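Long-range contacts in ABC sugar (Ribose) transporter, periplasmic substrate-binding subunit (Rhodobacter sphaeroides, PDB 3L49), which probably binds a sugar in the periplasm and delivers it to an ABC transporter: residues P88-D93 with Q257-H262; N101-N106 with P270-P275; L129-F134 with G193-C198; P169-S174 with W199-I204. One frame throughout, in Å; residues are numbered along the deposited sequence.

Contact 1: residues P88-D93 with Q257-H262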
loop_
_atom_site.group_PDB
_atom_site.type_symbol
_atom_site.label_atom_id
_atom_site.label_comp_id
_atom_site.label_asym_id
_atom_site.label_seq_id
_atom_site.Cartn_x
_atom_site.Cartn_y
_atom_site.Cartn_z
ATOM N N PRO A 88 -14.769 14.024 13.703
ATOM C CA PRO A 88 -13.710 13.066 14.035
ATOM C C PRO A 88 -13.145 12.370 12.796
ATOM O O PRO A 88 -13.900 11.851 11.969
ATOM C CB PRO A 88 -14.426 12.061 14.937
ATOM C CG PRO A 88 -15.569 12.803 15.501
ATOM C CD PRO A 88 -16.023 13.706 14.411
ATOM N N LEU A 89 -11.822 12.391 12.665
ATOM C CA LEU A 89 -11.154 11.830 11.496
ATOM C C LEU A 89 -10.315 10.589 11.838
ATOM O O LEU A 89 -9.522 10.583 12.775
ATOM C CB LEU A 89 -10.314 12.906 10.783
ATOM C CG LEU A 89 -9.489 12.562 9.536
ATOM C CD1 LEU A 89 -10.317 11.901 8.423
ATOM C CD2 LEU A 89 -8.777 13.803 9.018
ATOM N N PHE A 90 -10.529 9.538 11.059
ATOM C CA PHE A 90 -9.826 8.277 11.201
ATOM C C PHE A 90 -9.259 7.957 9.836
ATOM O O PHE A 90 -9.852 8.316 8.820
ATOM C CB PHE A 90 -10.799 7.187 11.650
ATOM C CG PHE A 90 -11.287 7.374 13.049
ATOM C CD1 PHE A 90 -10.643 6.741 14.106
ATOM C CD2 PHE A 90 -12.373 8.203 13.324
ATOM C CE1 PHE A 90 -11.075 6.916 15.416
ATOM C CE2 PHE A 90 -12.814 8.383 14.637
ATOM C CZ PHE A 90 -12.158 7.740 15.679
ATOM N N THR A 91 -8.102 7.310 9.795
ATOM C CA THR A 91 -7.540 6.903 8.511
ATOM C C THR A 91 -7.232 5.422 8.446
ATOM O O THR A 91 -6.982 4.783 9.472
ATOM C CB THR A 91 -6.241 7.660 8.160
ATOM O OG1 THR A 91 -5.301 7.505 9.229
ATOM C CG2 THR A 91 -6.503 9.149 7.903
ATOM N N VAL A 92 -7.273 4.877 7.232
ATOM C CA VAL A 92 -6.582 3.630 6.966
ATOM C C VAL A 92 -5.399 3.914 6.048
ATOM O O VAL A 92 -5.547 4.547 4.997
ATOM C CB VAL A 92 -7.519 2.422 6.545
ATOM C CG1 VAL A 92 -8.984 2.736 6.781
ATOM C CG2 VAL A 92 -7.287 1.935 5.131
ATOM N N ASP A 93 -4.218 3.522 6.529
ATOM C CA ASP A 93 -2.910 3.737 5.882
ATOM C C ASP A 93 -2.381 5.173 5.844
ATOM O O ASP A 93 -1.164 5.380 5.831
ATOM C CB ASP A 93 -2.838 3.091 4.491
ATOM C CG ASP A 93 -2.561 1.602 4.556
ATOM O OD1 ASP A 93 -2.617 1.014 5.658
ATOM O OD2 ASP A 93 -2.272 1.012 3.497
ATOM N N GLN A 257 -14.038 -0.034 14.246
ATOM C CA GLN A 257 -14.204 -0.152 15.694
ATOM C C GLN A 257 -13.357 0.829 16.488
ATOM O O GLN A 257 -13.638 1.063 17.646
ATOM C CB GLN A 257 -14.097 -1.581 16.220
ATOM C CG GLN A 257 -13.342 -2.538 15.368
ATOM C CD GLN A 257 -13.984 -3.908 15.369
ATOM O OE1 GLN A 257 -13.322 -4.904 15.631
ATOM N NE2 GLN A 257 -15.282 -3.963 15.084
ATOM N N ASN A 258 -12.347 1.419 15.859
ATOM C CA ASN A 258 -11.715 2.607 16.420
ATOM C C ASN A 258 -12.675 3.793 16.409
ATOM O O ASN A 258 -12.750 4.543 17.383
ATOM C CB ASN A 258 -10.424 2.947 15.682
ATOM C CG ASN A 258 -9.258 2.102 16.145
ATOM O OD1 ASN A 258 -9.113 1.826 17.339
ATOM N ND2 ASN A 258 -8.421 1.680 15.203
ATOM N N VAL A 259 -13.417 3.944 15.311
ATOM C CA VAL A 259 -14.499 4.925 15.230
ATOM C C VAL A 259 -15.563 4.653 16.300
ATOM O O VAL A 259 -15.917 5.537 17.079
ATOM C CB VAL A 259 -15.171 4.929 13.831
ATOM C CG1 VAL A 259 -16.284 5.958 13.777
ATOM C CG2 VAL A 259 -14.159 5.212 12.740
ATOM N N ALA A 260 -16.048 3.416 16.339
ATOM C CA ALA A 260 -17.097 3.011 17.271
ATOM C C ALA A 260 -16.669 3.137 18.735
ATOM O O ALA A 260 -17.499 3.398 19.599
ATOM C CB ALA A 260 -17.541 1.592 16.967
ATOM N N ARG A 261 -15.374 2.963 18.997
ATOM C CA ARG A 261 -14.828 3.076 20.346
ATOM C C ARG A 261 -14.821 4.532 20.778
ATOM O O ARG A 261 -15.283 4.862 21.864
ATOM C CB ARG A 261 -13.405 2.510 20.406
ATOM C CG ARG A 261 -13.092 1.746 21.668
ATOM C CD ARG A 261 -11.626 1.330 21.745
ATOM N NE ARG A 261 -11.435 0.271 22.734
ATOM C CZ ARG A 261 -11.283 0.462 24.043
ATOM N NH1 ARG A 261 -11.285 1.684 24.560
ATOM N NH2 ARG A 261 -11.122 -0.582 24.845
ATOM N N HIS A 262 -14.307 5.388 19.898
ATOM C CA HIS A 262 -14.189 6.823 20.125
ATOM C C HIS A 262 -15.537 7.499 20.400
ATOM O O HIS A 262 -15.642 8.372 21.270
ATOM C CB HIS A 262 -13.525 7.468 18.911
ATOM C CG HIS A 262 -13.498 8.963 18.952
ATOM N ND1 HIS A 262 -12.574 9.669 19.692
ATOM C CD2 HIS A 262 -14.281 9.887 18.347
ATOM C CE1 HIS A 262 -12.790 10.964 19.541
ATOM N NE2 HIS A 262 -13.818 11.123 18.730
#
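Strand 89-92 and helix 248-263 meet here as sheet and covering helix in the N-terminal lobe of a periplasmic binding protein. The segment axes run nearly antiparallel, at 161° and 9.4 Å apart. Phe90 carries the contact. Its CG lies anti to the carbonyl carbon, beside the backbone N (chi1 -69°), which sends the ring from the strand onto the helix. Val259 lies over one ring face. Its CG2 stands 3.8 Å from the centroid of the Phe90 ring, a CH-pi contact shifted toward the rim. His262 meets the far end of the ring, with its CB 3.5 Å from Phe90 CZ and near the ring plane. The two rings form an offset edge-to-face pair in which the edge of Phe90 is turned to the face of His262, planes at 72°. Phe90 CE1 also lies 3.5 Å from Asn258 O, an oxygen that accepts the helical bond from His262 N. Pro88 CB touches the imidazole at NE2, 4.0 Å away. Asn258 turns its amide elsewhere: ND2 bonds Thr103 OG1 and Thr272 OG1. An alanine in place of Phe90 would remove the ring that Val259 and His262 pack against and would probably loosen the helix on the strand. No hydrogen bond crosses between the segments. Such apolar helix-on-sheet packing is characteristic of the alpha/beta sandwich of this lobe.

Contact 2: residues N101-N106 with P270-P275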
loop_
_atom_site.group_PDB
_atom_site.type_symbol
_atom_site.label_atom_id
_atom_site.label_comp_id
_atom_site.label_asym_id
_atom_site.label_seq_id
_atom_site.Cartn_x
_atom_site.Cartn_y
_atom_site.Cartn_z
ATOM N N ASN A 101 -6.838 8.405 14.854
ATOM C CA ASN A 101 -6.303 7.056 14.768
ATOM C C ASN A 101 -5.974 6.723 13.314
ATOM O O ASN A 101 -6.683 7.134 12.397
ATOM C CB ASN A 101 -7.315 6.055 15.373
ATOM C CG ASN A 101 -6.945 4.587 15.112
ATOM O OD1 ASN A 101 -7.251 4.039 14.051
ATOM N ND2 ASN A 101 -6.303 3.946 16.090
ATOM N N ASN A 102 -4.887 5.992 13.120
ATOM C CA ASN A 102 -4.543 5.428 11.832
ATOM C C ASN A 102 -4.456 3.915 11.939
ATOM O O ASN A 102 -3.536 3.404 12.562
ATOM C CB ASN A 102 -3.204 5.990 11.347
ATOM C CG ASN A 102 -2.785 5.417 10.008
ATOM O OD1 ASN A 102 -3.573 5.374 9.061
ATOM N ND2 ASN A 102 -1.540 4.977 9.920
ATOM N N THR A 103 -5.418 3.204 11.351
ATOM C CA THR A 103 -5.358 1.745 11.280
ATOM C C THR A 103 -4.590 1.336 10.019
ATOM O O THR A 103 -4.835 1.870 8.950
ATOM C CB THR A 103 -6.767 1.100 11.330
ATOM O OG1 THR A 103 -7.440 1.526 12.524
ATOM C CG2 THR A 103 -6.671 -0.423 11.343
ATOM N N THR A 104 -3.660 0.394 10.159
ATOM C CA THR A 104 -2.663 0.115 9.122
ATOM C C THR A 104 -1.935 -1.201 9.426
ATOM O O THR A 104 -2.427 -2.000 10.202
ATOM C CB THR A 104 -1.661 1.314 8.994
ATOM O OG1 THR A 104 -0.740 1.097 7.915
ATOM C CG2 THR A 104 -0.903 1.563 10.313
ATOM N N SER A 105 -0.781 -1.422 8.797
ATOM C CA SER A 105 0.125 -2.512 9.139
ATOM C C SER A 105 1.431 -1.923 9.640
ATOM O O SER A 105 1.621 -0.703 9.597
ATOM C CB SER A 105 0.402 -3.383 7.919
ATOM O OG SER A 105 -0.754 -4.094 7.531
ATOM N N ASN A 106 2.334 -2.779 10.116
ATOM C CA ASN A 106 3.642 -2.311 10.550
ATOM C C ASN A 106 4.560 -2.225 9.348
ATOM O O ASN A 106 5.269 -3.172 9.008
ATOM C CB ASN A 106 4.236 -3.208 11.636
ATOM C CG ASN A 106 5.466 -2.594 12.298
ATOM O OD1 ASN A 106 6.056 -1.638 11.790
ATOM N ND2 ASN A 106 5.858 -3.147 13.443
ATOM N N PRO A 270 -3.326 5.949 19.159
ATOM C CA PRO A 270 -3.013 6.737 17.954
ATOM C C PRO A 270 -2.866 5.915 16.663
ATOM O O PRO A 270 -2.995 6.471 15.574
ATOM C CB PRO A 270 -1.680 7.403 18.310
ATOM C CG PRO A 270 -1.099 6.542 19.376
ATOM C CD PRO A 270 -2.274 6.102 20.181
ATOM N N PHE A 271 -2.591 4.616 16.792
ATOM C CA PHE A 271 -2.537 3.698 15.648
ATOM C C PHE A 271 -2.960 2.281 16.031
ATOM O O PHE A 271 -2.942 1.906 17.202
ATOM C CB PHE A 271 -1.147 3.694 14.975
ATOM C CG PHE A 271 -0.013 3.326 15.903
ATOM C CD1 PHE A 271 0.657 4.308 16.626
ATOM C CD2 PHE A 271 0.392 1.997 16.046
ATOM C CE1 PHE A 271 1.700 3.977 17.482
ATOM C CE2 PHE A 271 1.431 1.657 16.909
ATOM C CZ PHE A 271 2.087 2.650 17.623
ATOM N N THR A 272 -3.354 1.506 15.031
ATOM C CA THR A 272 -3.666 0.090 15.209
ATOM C C THR A 272 -3.035 -0.669 14.048
ATOM O O THR A 272 -3.292 -0.348 12.892
ATOM C CB THR A 272 -5.184 -0.146 15.223
ATOM O OG1 THR A 272 -5.788 0.773 16.136
ATOM C CG2 THR A 272 -5.517 -1.559 15.661
ATOM N N PHE A 273 -2.193 -1.652 14.355
ATOM C CA PHE A 273 -1.637 -2.532 13.332
ATOM C C PHE A 273 -2.465 -3.812 13.179
ATOM O O PHE A 273 -2.894 -4.397 14.170
ATOM C CB PHE A 273 -0.192 -2.931 13.653
ATOM C CG PHE A 273 0.784 -1.791 13.649
ATOM C CD1 PHE A 273 1.896 -1.827 14.484
ATOM C CD2 PHE A 273 0.604 -0.686 12.824
ATOM C CE1 PHE A 273 2.820 -0.783 14.488
ATOM C CE2 PHE A 273 1.517 0.361 12.826
ATOM C CZ PHE A 273 2.630 0.313 13.657
ATOM N N ALA A 274 -2.693 -4.231 11.936
ATOM C CA ALA A 274 -3.086 -5.611 11.639
ATOM C C ALA A 274 -1.784 -6.377 11.412
ATOM O O ALA A 274 -0.766 -5.754 11.126
ATOM C CB ALA A 274 -3.976 -5.674 10.407
ATOM N N PRO A 275 -1.790 -7.714 11.600
ATOM C CA PRO A 275 -0.586 -8.490 11.293
ATOM C C PRO A 275 -0.318 -8.616 9.797
ATOM O O PRO A 275 -1.236 -8.521 8.984
ATOM C CB PRO A 275 -0.905 -9.879 11.861
ATOM C CG PRO A 275 -2.089 -9.687 12.754
ATOM C CD PRO A 275 -2.856 -8.572 12.150
HETATM O O HOH W 1 1.744 -5.384 10.776
#
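Phe273 and Asn106 lie flat against each other at the end of two parallel strands, the amide stacked on the ring with the planes 16° apart. Asn106 CB makes a CH-pi contact 4.1 Å from the centroid of the Phe273 ring. The opposite face of that ring is met near its rim by Phe271 CD2. Thr104 points the same way as Phe273, alongside it, and its CG2 meets the ring edge 3.7 Å from Phe273 CE2. Thr104 OG1 bonds Asp93. An alanine at Phe273 would remove the ring under Asn106 and would probably leave that amide and the Thr104 methyl less well packed. Thr103 and Thr272 also point the same way, side by side. Asn101 crosses obliquely to Thr272, and its ND2 gives a nearly straight bond of 3.2 Å to Thr272 OG1, in the amide plane. Asn101 ND2 also bonds Lys269 O, and the Thr272 hydroxyl a second amide, Asn258 ND2. The backbone ladder is parallel. Asn102 N binds Pro270 O from above the carbonyl plane, whereas Thr104 N meets Thr272 O at 2.9 Å, nearly along the C=O axis. Ala274 N closes on Thr104 O at 2.8 Å. A water accepts from Asn106 N and donates to Ala274 O. Asn106 is also the N-cap of helix 107-122, its OD1 bonding Ser109 N. This is a parallel strand pair of the N-terminal lobe's sheet, ending at a capped helix start.

Contact 3: residues L129-F134 with G193-C198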
loop_
_atom_site.group_PDB
_atom_site.type_symbol
_atom_site.label_atom_id
_atom_site.label_comp_id
_atom_site.label_asym_id
_atom_site.label_seq_id
_atom_site.Cartn_x
_atom_site.Cartn_y
_atom_site.Cartn_z
ATOM N N LEU A 129 16.743 -2.862 -9.343
ATOM C CA LEU A 129 15.819 -1.976 -10.035
ATOM C C LEU A 129 14.656 -1.603 -9.115
ATOM O O LEU A 129 13.979 -2.482 -8.586
ATOM C CB LEU A 129 15.299 -2.660 -11.297
ATOM C CG LEU A 129 14.517 -1.780 -12.272
ATOM C CD1 LEU A 129 15.365 -0.588 -12.726
ATOM C CD2 LEU A 129 14.023 -2.603 -13.459
ATOM N N VAL A 130 14.421 -0.303 -8.941
ATOM C CA VAL A 130 13.436 0.194 -7.973
ATOM C C VAL A 130 12.334 1.022 -8.627
ATOM O O VAL A 130 12.609 1.993 -9.324
ATOM C CB VAL A 130 14.113 1.043 -6.828
ATOM C CG1 VAL A 130 13.077 1.783 -5.975
ATOM C CG2 VAL A 130 14.961 0.172 -5.942
ATOM N N PHE A 131 11.089 0.631 -8.379
ATOM C CA PHE A 131 9.938 1.431 -8.756
ATOM C C PHE A 131 9.512 2.299 -7.576
ATOM O O PHE A 131 9.144 1.779 -6.520
ATOM C CB PHE A 131 8.787 0.527 -9.188
ATOM C CG PHE A 131 8.953 -0.050 -10.560
ATOM C CD1 PHE A 131 9.801 -1.135 -10.781
ATOM C CD2 PHE A 131 8.254 0.484 -11.636
ATOM C CE1 PHE A 131 9.953 -1.670 -12.048
ATOM C CE2 PHE A 131 8.397 -0.043 -12.907
ATOM C CZ PHE A 131 9.246 -1.126 -13.115
ATOM N N ASN A 132 9.564 3.617 -7.761
ATOM C CA ASN A 132 9.272 4.570 -6.687
ATOM C C ASN A 132 8.368 5.722 -7.140
ATOM O O ASN A 132 8.741 6.895 -7.075
ATOM C CB ASN A 132 10.589 5.096 -6.085
ATOM C CG ASN A 132 10.386 5.849 -4.780
ATOM O OD1 ASN A 132 9.407 5.631 -4.054
ATOM N ND2 ASN A 132 11.310 6.750 -4.479
ATOM N N GLY A 133 7.169 5.379 -7.593
ATOM C CA GLY A 133 6.256 6.362 -8.154
ATOM C C GLY A 133 5.147 6.794 -7.219
ATOM O O GLY A 133 4.240 7.535 -7.623
ATOM N N PHE A 134 5.216 6.342 -5.969
ATOM C CA PHE A 134 4.135 6.571 -5.006
ATOM C C PHE A 134 4.634 7.044 -3.647
ATOM O O PHE A 134 3.950 6.866 -2.640
ATOM C CB PHE A 134 3.271 5.308 -4.863
ATOM C CG PHE A 134 2.362 5.061 -6.037
ATOM C CD1 PHE A 134 2.725 4.163 -7.038
ATOM C CD2 PHE A 134 1.146 5.740 -6.148
ATOM C CE1 PHE A 134 1.884 3.938 -8.135
ATOM C CE2 PHE A 134 0.297 5.522 -7.235
ATOM C CZ PHE A 134 0.667 4.621 -8.232
ATOM N N GLY A 193 19.742 -7.828 -10.520
ATOM C CA GLY A 193 19.520 -9.051 -9.762
ATOM C C GLY A 193 18.244 -9.070 -8.966
ATOM O O GLY A 193 17.826 -10.126 -8.486
ATOM N N ALA A 194 17.621 -7.905 -8.829
ATOM C CA ALA A 194 16.396 -7.781 -8.042
ATOM C C ALA A 194 15.541 -6.633 -8.539
ATOM O O ALA A 194 16.052 -5.675 -9.116
ATOM C CB ALA A 194 16.726 -7.588 -6.565
ATOM N N ILE A 195 14.231 -6.737 -8.323
ATOM C CA ILE A 195 13.311 -5.642 -8.619
ATOM C C ILE A 195 12.391 -5.419 -7.418
ATOM O O ILE A 195 11.814 -6.367 -6.878
ATOM C CB ILE A 195 12.485 -5.868 -9.932
ATOM C CG1 ILE A 195 13.393 -6.219 -11.114
ATOM C CG2 ILE A 195 11.657 -4.636 -10.282
ATOM C CD1 ILE A 195 12.670 -6.389 -12.468
ATOM N N TRP A 196 12.272 -4.158 -7.011
ATOM C CA TRP A 196 11.509 -3.765 -5.833
ATOM C C TRP A 196 10.379 -2.774 -6.181
ATOM O O TRP A 196 10.551 -1.888 -7.027
ATOM C CB TRP A 196 12.468 -3.139 -4.793
ATOM C CG TRP A 196 11.803 -2.732 -3.510
ATOM C CD1 TRP A 196 11.647 -3.497 -2.393
ATOM C CD2 TRP A 196 11.177 -1.473 -3.222
ATOM N NE1 TRP A 196 10.966 -2.799 -1.429
ATOM C CE2 TRP A 196 10.664 -1.553 -1.910
ATOM C CE3 TRP A 196 10.997 -0.288 -3.945
ATOM C CZ2 TRP A 196 9.987 -0.490 -1.302
ATOM C CZ3 TRP A 196 10.315 0.768 -3.342
ATOM C CH2 TRP A 196 9.820 0.656 -2.036
ATOM N N ALA A 197 9.238 -2.922 -5.506
ATOM C CA ALA A 197 8.200 -1.876 -5.448
ATOM C C ALA A 197 7.527 -1.852 -4.074
ATOM O O ALA A 197 7.583 -2.836 -3.334
ATOM C CB ALA A 197 7.170 -2.051 -6.546
ATOM N N CYS A 198 6.882 -0.733 -3.740
ATOM C CA CYS A 198 6.225 -0.584 -2.436
ATOM C C CYS A 198 4.867 -1.288 -2.418
ATOM O O CYS A 198 4.185 -1.323 -1.390
ATOM C CB CYS A 198 6.083 0.894 -2.037
ATOM S SG CYS A 198 4.870 1.845 -3.013
#
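Trp196 has CG anti to the backbone N (chi1 -178°), and Val130 has CG1 anti to its own N (chi1 169°), so the indole and the methyl lie side by side on one face of a parallel strand pair. Val130 CG1 touches Trp196 CE3 at 3.6 Å, approaching the ring obliquely. Helix 138-152 covers this face through Tyr144 and Met147. On the other face Phe131 has CG anti to its carbonyl carbon (chi1 -76°), as Ile195 has its CG1. The two point the same way, and Ile195 CG2 meets the phenyl edge 3.8 Å from Phe131 CE1. Leu129 runs alongside Ile195, with CB 4.0 Å from Ile195 CG1. Phe131 CB packs on Ala197 CB. Met203 of helix 200-212 and Val179 of helix 171-185 cover this face.

The backbones join by three hydrogen bonds. Leu129 N reaches Ala194 O in the carbonyl plane. Trp196 N then binds Leu129 O, nearly along its C=O axis. Phe131 N gives the straightest bond, 2.9 Å to Trp196 O. The same Leu129 O receives a CA-H...O contact from Ile195 CA. Beyond the ladder the chains spread apart, and Phe134 CB lies 4.2 Å from Cys198 SG. That sulfur forms a disulfide with Cys140, which ties the chain just after strand 194-197 to helix 138-152. Phe134 itself approaches a bound unidentified ligand. The pair belongs to the buried parallel part of the C-terminal lobe's sheet, with C-terminal strand ends leading to the ligand cleft as in periplasmic binding proteins of this family.

Contact 4: residues P169-S174 with W199-I204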
loop_
_atom_site.group_PDB
_atom_site.type_symbol
_atom_site.label_atom_id
_atom_site.label_comp_id
_atom_site.label_asym_id
_atom_site.label_seq_id
_atom_site.Cartn_x
_atom_site.Cartn_y
_atom_site.Cartn_z
ATOM N N PRO A 169 -3.511 4.457 -14.009
ATOM C CA PRO A 169 -3.859 3.053 -14.249
ATOM C C PRO A 169 -2.882 2.392 -15.219
ATOM O O PRO A 169 -1.846 2.991 -15.544
ATOM C CB PRO A 169 -5.270 3.144 -14.841
ATOM C CG PRO A 169 -5.338 4.505 -15.481
ATOM C CD PRO A 169 -4.182 5.343 -14.978
ATOM N N ASN A 170 -3.215 1.175 -15.663
ATOM C CA ASN A 170 -2.350 0.380 -16.542
ATOM C C ASN A 170 -1.007 0.069 -15.884
ATOM O O ASN A 170 0.057 0.198 -16.499
ATOM C CB ASN A 170 -2.164 1.047 -17.919
ATOM C CG ASN A 170 -3.485 1.348 -18.609
ATOM O OD1 ASN A 170 -3.795 2.503 -18.879
ATOM N ND2 ASN A 170 -4.268 0.310 -18.892
ATOM N N THR A 171 -1.091 -0.343 -14.619
ATOM C CA THR A 171 0.066 -0.564 -13.753
ATOM C C THR A 171 0.951 -1.711 -14.246
ATOM O O THR A 171 2.160 -1.537 -14.421
ATOM C CB THR A 171 -0.393 -0.858 -12.307
ATOM O OG1 THR A 171 -1.321 0.148 -11.876
ATOM C CG2 THR A 171 0.794 -0.901 -11.361
ATOM N N ILE A 172 0.314 -2.859 -14.488
ATOM C CA ILE A 172 0.979 -4.105 -14.839
ATOM C C ILE A 172 1.758 -3.995 -16.149
ATOM O O ILE A 172 2.928 -4.385 -16.214
ATOM C CB ILE A 172 -0.042 -5.284 -14.894
ATOM C CG1 ILE A 172 -0.618 -5.564 -13.498
ATOM C CG2 ILE A 172 0.586 -6.547 -15.504
ATOM C CD1 ILE A 172 -1.569 -6.778 -13.430
ATOM N N GLN A 173 1.112 -3.446 -17.176
ATOM C CA GLN A 173 1.717 -3.327 -18.499
ATOM C C GLN A 173 2.797 -2.261 -18.548
ATOM O O GLN A 173 3.802 -2.434 -19.235
ATOM C CB GLN A 173 0.656 -3.092 -19.586
ATOM C CG GLN A 173 -0.350 -2.008 -19.300
ATOM C CD GLN A 173 -1.677 -2.235 -20.001
ATOM O OE1 GLN A 173 -2.743 -2.077 -19.396
ATOM N NE2 GLN A 173 -1.623 -2.603 -21.287
ATOM N N SER A 174 2.601 -1.174 -17.805
ATOM C CA SER A 174 3.613 -0.122 -17.723
ATOM C C SER A 174 4.874 -0.645 -17.034
ATOM O O SER A 174 5.988 -0.308 -17.434
ATOM C CB SER A 174 3.064 1.112 -17.014
ATOM O OG SER A 174 4.097 2.029 -16.696
ATOM N N TRP A 199 4.491 -1.856 -3.560
ATOM C CA TRP A 199 3.257 -2.627 -3.678
ATOM C C TRP A 199 3.326 -3.694 -4.772
ATOM O O TRP A 199 4.189 -3.642 -5.647
ATOM C CB TRP A 199 2.018 -1.716 -3.811
ATOM C CG TRP A 199 1.939 -0.881 -5.064
ATOM C CD1 TRP A 199 2.909 -0.083 -5.592
ATOM C CD2 TRP A 199 0.803 -0.743 -5.920
ATOM N NE1 TRP A 199 2.460 0.521 -6.734
ATOM C CE2 TRP A 199 1.166 0.141 -6.957
ATOM C CE3 TRP A 199 -0.486 -1.283 -5.914
ATOM C CZ2 TRP A 199 0.288 0.493 -7.982
ATOM C CZ3 TRP A 199 -1.363 -0.928 -6.932
ATOM C CH2 TRP A 199 -0.966 -0.059 -7.956
ATOM N N ASP A 200 2.401 -4.650 -4.674
ATOM C CA ASP A 200 2.320 -5.894 -5.464
ATOM C C ASP A 200 2.150 -5.767 -6.964
ATOM O O ASP A 200 2.798 -6.477 -7.738
ATOM C CB ASP A 200 1.078 -6.668 -5.015
ATOM C CG ASP A 200 1.405 -7.848 -4.179
ATOM O OD1 ASP A 200 2.562 -8.301 -4.234
ATOM O OD2 ASP A 200 0.497 -8.324 -3.477
ATOM N N VAL A 201 1.205 -4.907 -7.340
ATOM C CA VAL A 201 0.642 -4.860 -8.686
ATOM C C VAL A 201 1.682 -4.641 -9.809
ATOM O O VAL A 201 1.693 -5.427 -10.757
ATOM C CB VAL A 201 -0.634 -3.942 -8.738
ATOM C CG1 VAL A 201 -1.209 -3.827 -10.131
ATOM C CG2 VAL A 201 -1.705 -4.482 -7.787
ATOM N N PRO A 202 2.596 -3.642 -9.679
ATOM C CA PRO A 202 3.649 -3.555 -10.708
ATOM C C PRO A 202 4.578 -4.772 -10.777
ATOM O O PRO A 202 5.109 -5.085 -11.845
ATOM C CB PRO A 202 4.450 -2.303 -10.305
ATOM C CG PRO A 202 4.121 -2.072 -8.879
ATOM C CD PRO A 202 2.731 -2.566 -8.675
ATOM N N MET A 203 4.763 -5.462 -9.655
ATOM C CA MET A 203 5.632 -6.634 -9.631
ATOM C C MET A 203 5.026 -7.823 -10.368
ATOM O O MET A 203 5.758 -8.702 -10.817
ATOM C CB MET A 203 6.065 -6.984 -8.197
ATOM C CG MET A 203 6.957 -5.935 -7.520
ATOM S SD MET A 203 8.478 -5.556 -8.421
ATOM C CE MET A 203 8.027 -4.145 -9.420
ATOM N N ILE A 204 3.697 -7.831 -10.507
ATOM C CA ILE A 204 3.005 -8.825 -11.336
ATOM C C ILE A 204 3.461 -8.686 -12.792
ATOM O O ILE A 204 3.801 -9.676 -13.437
ATOM C CB ILE A 204 1.461 -8.728 -11.212
ATOM C CG1 ILE A 204 1.013 -9.091 -9.794
ATOM C CG2 ILE A 204 0.769 -9.676 -12.199
ATOM C CD1 ILE A 204 -0.345 -8.506 -9.395
#
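Thr171 sits in the tight part of this contact, where the starts of helices 171-185 and 200-212 come together. Its OG1 lies beside the backbone N (chi1 -51°), which leaves CG2 anti to that N and met by three residues. Trp199 comes tip to tip, with CZ2 3.7 Å from Thr171 CG2. Pro202 CD stands equally near that methyl, and Val201 CG1 is 3.8 Å from it. Pro202 CD also lies over one face of the Trp199 indole, toward its rim. The hydroxyl of Thr171 bonds Val167 O. Trp199 NE1 bonds Asp166 OD2, which would help fix the rotation of the indole.

Ile172 makes the looser, partly exposed margin. Its side chain crosses that of Val201 at about a right angle, with Ile172 CG1 3.6 Å from Val201 O. Its CD1 reaches farther to Ile204 CG2, at 3.9 Å. On the solvent side Asn170 ND2 gives a bent 2.9 Å bond to Gln173 OE1. No hydrogen bond joins the two segments. Trp199 also meets the rings of His17 and Phe134, and its side chain lies about 4 Å from a bound unidentified ligand. This is consistent with the ligand cleft of a periplasmic binding protein, where aromatic residues often line a sugar site.

In the fold
Contacts 1 and 2 lie on one side of the chain's centre, in the N-terminal lobe. Contacts 3 and 4 lie on the other, in the C-terminal lobe. Within each pair the centres are 11 Å apart and the atoms touch. A bond between Thr91 and Asn102 links contact 1 to contact 2, and Met203 links contact 4 to contact 3 by apolar packing. Contacts 2 and 3 are both parallel strand pairs, but contact 3 is buried, with apolar side chains, while contact 2 is partly exposed and rich in Asn and Thr. Contact 1, buried, packs a helix on a strand; contact 4, partly exposed, packs two helix starts. Contacts 3 and 4 each have a side chain about 4 Å from the bound ligand.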